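Side-chain contacts in cell wall binding protein cwp8 (Peptoclostridium difficile, PDB 5J6Q), which probably attaches to the bacterial cell wall as a surface-layer protein through its three CWB2 modules, which are assembled side by side: residues 327-332 with 535-540; 429-434 with 547-552; 491-496 with 507-512. One frame throughout, in Å; residues are numbered along the deposited sequence.

Contact 1: residues 327-332 with 535-540; sequences ASAPLA and TAAPLA
Ala329 and Ala332 turn their methyl groups onto the ring of Pro538 where a helix of the first CWB2 module, 329-334, packs against a helix of the third, 531-542. Both helices carry the sequence Ala-Pro-Leu-Ala, as expected of repeated modules, yet they use it differently: Pro330 points away from the partner helix, whereas Pro538 points toward it. The ring of Pro538 lies against two methyls one helical turn apart. Its CG meets Ala332 CB at 3.9 Å, and its CD comes to 4.2 Å from Ala329 CB. Residues three apart lie on the same side of a helix, so these two alanines make a low surface on which a compact, rigid ring can rest. Small methyls on one helix and a compact ring on the other accompany close backbones, the CA atoms of Ala329 and Pro538 being 5.7 Å apart. Proline also has a backbone effect. It has no N-H to give to the preceding turn, and helix 531-542 is kinked here; the regular pattern is resumed by Ala540 N, bonded to Ala536 O at 2.8 Å. Pro330 costs less, because the first turn of helix 329-334 needs no such donor at that position. The side-chain contacts between the two segments are buried and apolar. Around them, Ile339 touches both Ala332 and Pro538, and Arg305 of helix 294-305 packs on the proline while making a weak hydrogen bond to Ala332 O. Beyond the ring, alanine meets alanine at the equivalent position of each repeat, a pairing of two small side chains, with Ala329 CB lying 4.1 Å from Ala537 CB.

Contact 2: residues 429-434 with 547-552; sequences DAMSIS and IVLTTE
An edge strand of the parallel sheet in the third CWB2 module, 547-549, faces residues 431-432, next to helix 427-430 of the second, and Leu549 meets Met431 and Ser432 at this junction between modules. One methyl does the touching: Leu549 CD1 is 4.1 Å from Met431 CB and 3.5 Å from Ser432 OG. The two longer side chains cross at about a right angle. Met431 starts toward the strand, with CG anti to the backbone N (chi1 -169°), but bends at chi2 and chi3, so that its flexible thioether leads away from the leucine; the side chain also packs on Ala533 and Leu534 of helix 531-542. The serine hydroxyl, though beside a methyl, has its polar partner in the side-chain amide of Asn502. That amide also bonds to Leu549 N and Ile547 O, so a single asparagine ties Ser432 to the backbone of the strand. A water adds a bridge from backbone to backbone: it donates to Ser432 O at 2.7 Å and accepts from Ile547 N at 3.1 Å.

Contact 3: residues 491-496 with 507-512; sequences ERLAGE and NKYYAG
Lys508 passes obliquely across Leu493, its CD 3.7 Å from Leu493 CD1, and carries its ammonium group on to the carboxylate of Glu491. Lysine suits this partly open place because its methylenes can lie against a buried leucine while its charged end stays near the surface. CG stands anti to the backbone N (chi1 -178°) and the chain runs straight until chi4, where a bend (128°) sets NZ beside the acid. Glu491, itself extended beyond CG, approaches from the opposite direction, and OE2 forms a salt bridge with NZ. The modelled separation of 2.5 Å between Glu491 OE2 and Lys508 NZ is unusually short and the glutamate is poorly ordered, so the exact length is doubtful. OE1 is modelled farther off, 3.4 Å from Lys508 NZ, but this too is uncertain. These residues join strand 491-493, the edge of the parallel sheet in the second CWB2 module, to helix 498-509, which follows it in the chain and leads to strand 516-519 of a different sheet, that of the third module. On the neighbouring strand, Glu465 brings another carboxylate close: it makes a long, weak ion pair with Lys508 and a weak hydrogen bond with the Tyr509 hydroxyl. One face of the Tyr509 ring is covered by Lys508 CG, 4.0 Å above the plane over its centre. Tyr509 CE1 lies 4.2 Å from the other leucine branch, Leu493 CD2, which approaches the ring obliquely.

Contacts 1 and 2 share a junction at which all three CWB2 modules meet. By sequence, Ala329, Ser434 and Ala537 occupy equivalent places in the three repeats, and they converge: Ala537 CB is 3.5 Å from Ser434 CB, while Ala329 CB is 3.7 Å from Ser434 O. Helix 531-542 then runs on to strand 547-549, and Ile547 CD1 packs 3.6 Å from Ala537 CA. Contact 3 lies farther out, its centre about 12 Å from that of contact 2 and about 19 Å from that of contact 1. It joins contact 2 through Ile433 CD1, 3.5 Å from Tyr509 CE1, but does not touch contact 1.

Contact 1: residues 327-332 with 535-540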
loop_
_atom_site.group_PDB
_atom_site.type_symbol
_atom_site.label_atom_id
_atom_site.label_comp_id
_atom_site.label_asym_id
_atom_site.label_seq_id
_atom_site.Cartn_x
_atom_site.Cartn_y
_atom_site.Cartn_z
ATOM N N ALA A 327 12.384 30.365 12.826
ATOM C CA ALA A 327 13.574 31.239 12.653
ATOM C C ALA A 327 14.842 30.367 12.441
ATOM O O ALA A 327 15.799 30.822 11.807
ATOM C CB ALA A 327 13.750 32.117 13.887
ATOM N N SER A 328 14.856 29.096 12.940
ATOM C CA SER A 328 16.047 28.250 12.744
ATOM C C SER A 328 16.244 27.659 11.346
ATOM O O SER A 328 17.232 26.923 11.159
ATOM C CB SER A 328 16.018 27.097 13.724
ATOM O OG SER A 328 16.071 27.640 15.032
ATOM N N ALA A 329 15.367 27.979 10.373
ATOM C CA ALA A 329 15.469 27.327 9.068
ATOM C C ALA A 329 16.710 27.716 8.288
ATOM O O ALA A 329 17.309 26.780 7.749
ATOM C CB ALA A 329 14.219 27.627 8.216
ATOM N N PRO A 330 17.069 29.040 8.124
ATOM C CA PRO A 330 18.302 29.336 7.359
ATOM C C PRO A 330 19.514 28.783 8.107
ATOM O O PRO A 330 20.498 28.546 7.479
ATOM C CB PRO A 330 18.258 30.860 7.212
ATOM C CG PRO A 330 17.344 31.299 8.293
ATOM C CD PRO A 330 16.300 30.284 8.352
ATOM N N LEU A 331 19.412 28.572 9.434
ATOM C CA LEU A 331 20.481 28.068 10.235
ATOM C C LEU A 331 20.670 26.581 9.962
ATOM O O LEU A 331 21.827 26.175 9.706
ATOM C CB LEU A 331 20.251 28.277 11.764
ATOM C CG LEU A 331 21.446 27.738 12.552
ATOM C CD1 LEU A 331 22.752 28.352 11.919
ATOM C CD2 LEU A 331 21.384 28.034 13.963
ATOM N N ALA A 332 19.541 25.757 10.013
ATOM C CA ALA A 332 19.660 24.339 9.674
ATOM C C ALA A 332 20.120 24.194 8.217
ATOM O O ALA A 332 20.841 23.242 7.906
ATOM C CB ALA A 332 18.339 23.593 9.845
ATOM N N THR A 535 10.047 21.712 10.791
ATOM C CA THR A 535 11.155 20.746 10.536
ATOM C C THR A 535 11.380 20.544 9.028
ATOM O O THR A 535 12.520 20.301 8.632
ATOM C CB THR A 535 10.907 19.373 11.167
ATOM O OG1 THR A 535 9.676 18.830 10.757
ATOM C CG2 THR A 535 10.934 19.428 12.696
ATOM N N ALA A 536 10.308 20.705 8.172
ATOM C CA ALA A 536 10.533 20.558 6.746
ATOM C C ALA A 536 11.016 21.820 5.976
ATOM O O ALA A 536 11.435 21.682 4.790
ATOM C CB ALA A 536 9.269 20.030 6.056
ATOM N N ALA A 537 11.006 22.979 6.531
ATOM C CA ALA A 537 11.390 24.107 5.705
ATOM C C ALA A 537 12.872 23.948 5.075
ATOM O O ALA A 537 12.979 24.339 3.950
ATOM C CB ALA A 537 11.282 25.399 6.494
ATOM N N PRO A 538 13.976 23.448 5.748
ATOM C CA PRO A 538 15.311 23.334 5.062
ATOM C C PRO A 538 15.209 22.339 3.967
ATOM O O PRO A 538 15.949 22.401 2.968
ATOM C CB PRO A 538 16.282 22.886 6.195
ATOM C CG PRO A 538 15.325 22.723 7.491
ATOM C CD PRO A 538 14.125 23.522 7.211
ATOM N N LEU A 539 14.281 21.323 4.147
ATOM C CA LEU A 539 14.098 20.350 3.112
ATOM C C LEU A 539 13.439 21.024 1.895
ATOM O O LEU A 539 13.953 20.894 0.740
ATOM C CB LEU A 539 13.316 19.166 3.660
ATOM C CG LEU A 539 12.713 18.300 2.563
ATOM C CD1 LEU A 539 13.817 17.551 1.843
ATOM C CD2 LEU A 539 11.809 17.250 3.143
ATOM N N ALA A 540 12.347 21.770 2.112
ATOM C CA ALA A 540 11.755 22.484 0.987
ATOM C C ALA A 540 12.800 23.519 0.425
ATOM O O ALA A 540 12.815 23.689 -0.791
ATOM C CB ALA A 540 10.529 23.236 1.397
#

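Contact 2: residues 429-434 with 547-552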
loop_
_atom_site.group_PDB
_atom_site.type_symbol
_atom_site.label_atom_id
_atom_site.label_comp_id
_atom_site.label_asym_id
_atom_site.label_seq_id
_atom_site.Cartn_x
_atom_site.Cartn_y
_atom_site.Cartn_z
ATOM N N ASP A 429 1.935 33.188 10.154
ATOM C CA ASP A 429 2.229 33.951 8.913
ATOM C C ASP A 429 3.663 33.765 8.547
ATOM O O ASP A 429 4.022 33.754 7.354
ATOM C CB ASP A 429 2.046 35.486 9.049
ATOM C CG ASP A 429 0.619 35.916 9.076
ATOM O OD1 ASP A 429 -0.278 35.115 8.624
ATOM O OD2 ASP A 429 0.362 37.026 9.525
ATOM N N ALA A 430 4.495 33.691 9.579
ATOM C CA ALA A 430 5.934 33.595 9.438
ATOM C C ALA A 430 6.394 32.318 8.823
ATOM O O ALA A 430 7.205 32.389 7.908
ATOM C CB ALA A 430 6.577 33.774 10.794
ATOM N N MET A 431 5.901 31.143 9.306
ATOM C CA MET A 431 6.226 29.821 8.808
ATOM C C MET A 431 6.179 29.709 7.292
ATOM O O MET A 431 6.838 28.883 6.728
ATOM C CB MET A 431 5.181 28.884 9.320
ATOM C CG MET A 431 5.536 27.534 9.102
ATOM S SD MET A 431 6.890 27.102 10.253
ATOM C CE MET A 431 6.095 27.517 11.800
ATOM N N SER A 432 5.374 30.506 6.673
ATOM C CA SER A 432 5.226 30.547 5.244
ATOM C C SER A 432 6.514 31.033 4.481
ATOM O O SER A 432 6.736 30.695 3.291
ATOM C CB SER A 432 4.027 31.454 4.974
ATOM O OG SER A 432 2.799 30.739 5.008
ATOM N N ILE A 433 7.377 31.785 5.176
ATOM C CA ILE A 433 8.610 32.326 4.570
ATOM C C ILE A 433 9.838 31.558 5.032
ATOM O O ILE A 433 10.910 31.852 4.547
ATOM C CB ILE A 433 8.610 33.857 4.966
ATOM C CG1 ILE A 433 9.460 34.673 3.983
ATOM C CG2 ILE A 433 9.155 34.034 6.400
ATOM C CD1 ILE A 433 9.145 34.452 2.484
ATOM N N SER A 434 9.727 30.542 5.961
ATOM C CA SER A 434 10.910 29.778 6.360
ATOM C C SER A 434 11.654 29.114 5.190
ATOM O O SER A 434 12.855 29.254 5.170
ATOM C CB SER A 434 10.532 28.709 7.395
ATOM O OG SER A 434 10.240 29.386 8.618
ATOM N N ILE A 547 6.081 25.523 0.869
ATOM C CA ILE A 547 5.334 24.686 1.758
ATOM C C ILE A 547 3.902 25.285 1.709
ATOM O O ILE A 547 3.711 26.423 2.078
ATOM C CB ILE A 547 5.873 24.662 3.196
ATOM C CG1 ILE A 547 7.237 23.964 3.213
ATOM C CG2 ILE A 547 4.791 23.837 4.157
ATOM C CD1 ILE A 547 7.956 23.932 4.609
ATOM N N VAL A 548 2.953 24.559 1.159
ATOM C CA VAL A 548 1.579 25.046 1.184
ATOM C C VAL A 548 1.080 24.725 2.655
ATOM O O VAL A 548 1.206 23.576 3.089
ATOM C CB VAL A 548 0.791 24.215 0.130
ATOM C CG1 VAL A 548 -0.769 24.430 0.251
ATOM C CG2 VAL A 548 1.291 24.611 -1.294
ATOM N N LEU A 549 0.529 25.698 3.394
ATOM C CA LEU A 549 0.061 25.324 4.760
ATOM C C LEU A 549 -1.456 25.120 4.727
ATOM O O LEU A 549 -2.269 26.049 4.445
ATOM C CB LEU A 549 0.381 26.434 5.740
ATOM C CG LEU A 549 1.886 26.617 5.975
ATOM C CD1 LEU A 549 2.071 27.882 6.814
ATOM C CD2 LEU A 549 2.554 25.363 6.633
ATOM N N THR A 550 -1.844 23.840 4.977
ATOM C CA THR A 550 -3.251 23.616 5.076
ATOM C C THR A 550 -3.546 22.356 5.924
ATOM O O THR A 550 -2.737 21.414 5.915
ATOM C CB THR A 550 -3.891 23.406 3.685
ATOM O OG1 THR A 550 -5.323 23.591 3.826
ATOM C CG2 THR A 550 -3.681 22.031 3.181
ATOM N N THR A 551 -4.709 22.354 6.642
ATOM C CA THR A 551 -5.110 21.107 7.330
ATOM C C THR A 551 -6.314 20.544 6.640
ATOM O O THR A 551 -6.378 19.371 6.337
ATOM C CB THR A 551 -5.430 21.346 8.833
ATOM O OG1 THR A 551 -4.290 21.937 9.409
ATOM C CG2 THR A 551 -5.710 19.995 9.576
ATOM N N GLU A 552 -7.322 21.386 6.419
ATOM C CA GLU A 552 -8.488 20.932 5.735
ATOM C C GLU A 552 -8.316 21.426 4.259
ATOM O O GLU A 552 -7.161 21.507 3.757
ATOM C CB GLU A 552 -9.794 21.467 6.366
ATOM C CG GLU A 552 -9.651 21.763 7.857
ATOM C CD GLU A 552 -10.677 21.012 8.694
ATOM O OE1 GLU A 552 -11.570 21.667 9.283
ATOM O OE2 GLU A 552 -10.577 19.776 8.761
HETATM O O HOH W 1 6.158 28.238 2.303
#

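Contact 3: residues 491-496 with 507-512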
loop_
_atom_site.group_PDB
_atom_site.type_symbol
_atom_site.label_atom_id
_atom_site.label_comp_id
_atom_site.label_asym_id
_atom_site.label_seq_id
_atom_site.Cartn_x
_atom_site.Cartn_y
_atom_site.Cartn_z
ATOM N N GLU A 491 8.552 46.021 1.230
ATOM C CA GLU A 491 7.251 45.441 0.940
ATOM C C GLU A 491 6.774 44.602 2.136
ATOM O O GLU A 491 7.584 44.083 2.913
ATOM C CB GLU A 491 7.340 44.567 -0.323
ATOM C CG GLU A 491 5.999 44.054 -0.819
ATOM C CD GLU A 491 6.131 43.252 -2.106
ATOM O OE1 GLU A 491 5.245 42.418 -2.383
ATOM O OE2 GLU A 491 7.124 43.458 -2.842
ATOM N N ARG A 492 5.458 44.501 2.281
ATOM C CA ARG A 492 4.807 43.732 3.314
ATOM C C ARG A 492 3.912 42.675 2.630
ATOM O O ARG A 492 3.110 43.021 1.777
ATOM C CB ARG A 492 3.974 44.690 4.191
ATOM C CG ARG A 492 2.925 44.000 5.071
ATOM C CD ARG A 492 2.048 45.032 5.814
ATOM N NE ARG A 492 2.801 46.019 6.601
ATOM C CZ ARG A 492 3.086 45.886 7.900
ATOM N NH1 ARG A 492 3.741 46.844 8.547
ATOM N NH2 ARG A 492 2.716 44.789 8.560
ATOM N N LEU A 493 4.096 41.407 2.955
ATOM C CA LEU A 493 3.253 40.307 2.463
ATOM C C LEU A 493 2.277 40.032 3.662
ATOM O O LEU A 493 2.750 39.583 4.700
ATOM C CB LEU A 493 4.080 39.018 2.130
ATOM C CG LEU A 493 4.340 38.762 0.653
ATOM C CD1 LEU A 493 5.057 39.918 -0.069
ATOM C CD2 LEU A 493 5.208 37.557 0.566
ATOM N N ALA A 494 0.963 40.277 3.513
ATOM C CA ALA A 494 0.040 40.120 4.607
ATOM C C ALA A 494 -1.355 39.828 4.104
ATOM O O ALA A 494 -1.924 40.663 3.424
ATOM C CB ALA A 494 0.033 41.422 5.429
ATOM N N GLY A 495 -1.901 38.643 4.384
ATOM C CA GLY A 495 -3.270 38.360 3.993
ATOM C C GLY A 495 -4.158 38.494 5.216
ATOM O O GLY A 495 -3.666 38.634 6.316
ATOM N N GLU A 496 -5.464 38.449 5.030
ATOM C CA GLU A 496 -6.441 38.524 6.095
ATOM C C GLU A 496 -6.226 37.398 7.120
ATOM O O GLU A 496 -6.502 37.586 8.298
ATOM C CB GLU A 496 -7.857 38.381 5.478
ATOM C CG GLU A 496 -8.976 38.295 6.501
ATOM C CD GLU A 496 -10.286 37.833 5.889
ATOM O OE1 GLU A 496 -10.918 36.925 6.469
ATOM O OE2 GLU A 496 -10.682 38.379 4.832
ATOM N N ASN A 507 2.747 33.202 -4.238
ATOM C CA ASN A 507 2.595 33.964 -5.507
ATOM C C ASN A 507 3.853 34.774 -5.810
ATOM O O ASN A 507 4.231 34.959 -6.950
ATOM C CB ASN A 507 1.441 34.908 -5.390
ATOM C CG ASN A 507 1.055 35.736 -6.629
ATOM O OD1 ASN A 507 0.817 35.231 -7.746
ATOM N ND2 ASN A 507 0.883 37.017 -6.486
ATOM N N LYS A 508 4.482 35.240 -4.791
ATOM C CA LYS A 508 5.629 36.079 -5.005
ATOM C C LYS A 508 6.920 35.357 -5.297
ATOM O O LYS A 508 7.665 35.792 -6.166
ATOM C CB LYS A 508 5.859 36.972 -3.791
ATOM C CG LYS A 508 7.072 37.905 -4.056
ATOM C CD LYS A 508 7.222 39.021 -2.884
ATOM C CE LYS A 508 8.513 39.774 -3.161
ATOM N NZ LYS A 508 8.279 41.227 -3.186
ATOM N N TYR A 509 7.179 34.253 -4.645
ATOM C CA TYR A 509 8.465 33.671 -4.851
ATOM C C TYR A 509 8.589 32.366 -5.587
ATOM O O TYR A 509 9.752 31.971 -5.742
ATOM C CB TYR A 509 9.035 33.368 -3.478
ATOM C CG TYR A 509 9.284 34.621 -2.657
ATOM C CD1 TYR A 509 8.583 34.850 -1.480
ATOM C CD2 TYR A 509 10.264 35.532 -3.018
ATOM C CE1 TYR A 509 8.859 35.949 -0.671
ATOM C CE2 TYR A 509 10.571 36.629 -2.206
ATOM C CZ TYR A 509 9.871 36.825 -1.036
ATOM O OH TYR A 509 10.193 37.854 -0.208
ATOM N N TYR A 510 7.484 31.702 -6.024
ATOM C CA TYR A 510 7.738 30.356 -6.459
ATOM C C TYR A 510 7.350 30.025 -7.844
ATOM O O TYR A 510 7.216 28.843 -8.142
ATOM C CB TYR A 510 7.044 29.390 -5.464
ATOM C CG TYR A 510 7.830 29.318 -4.164
ATOM C CD1 TYR A 510 7.411 30.011 -3.039
ATOM C CD2 TYR A 510 8.994 28.559 -4.085
ATOM C CE1 TYR A 510 8.151 29.948 -1.854
ATOM C CE2 TYR A 510 9.736 28.492 -2.926
ATOM C CZ TYR A 510 9.299 29.203 -1.788
ATOM O OH TYR A 510 10.034 29.140 -0.634
ATOM N N ALA A 511 7.221 31.045 -8.737
ATOM C CA ALA A 511 6.911 30.784 -10.111
ATOM C C ALA A 511 7.977 29.748 -10.617
ATOM O O ALA A 511 9.163 29.870 -10.267
ATOM C CB ALA A 511 6.991 32.108 -10.930
ATOM N N GLY A 512 7.583 28.765 -11.398
ATOM C CA GLY A 512 8.579 27.822 -11.866
ATOM C C GLY A 512 9.009 26.705 -10.908
ATOM O O GLY A 512 9.779 25.855 -11.358
#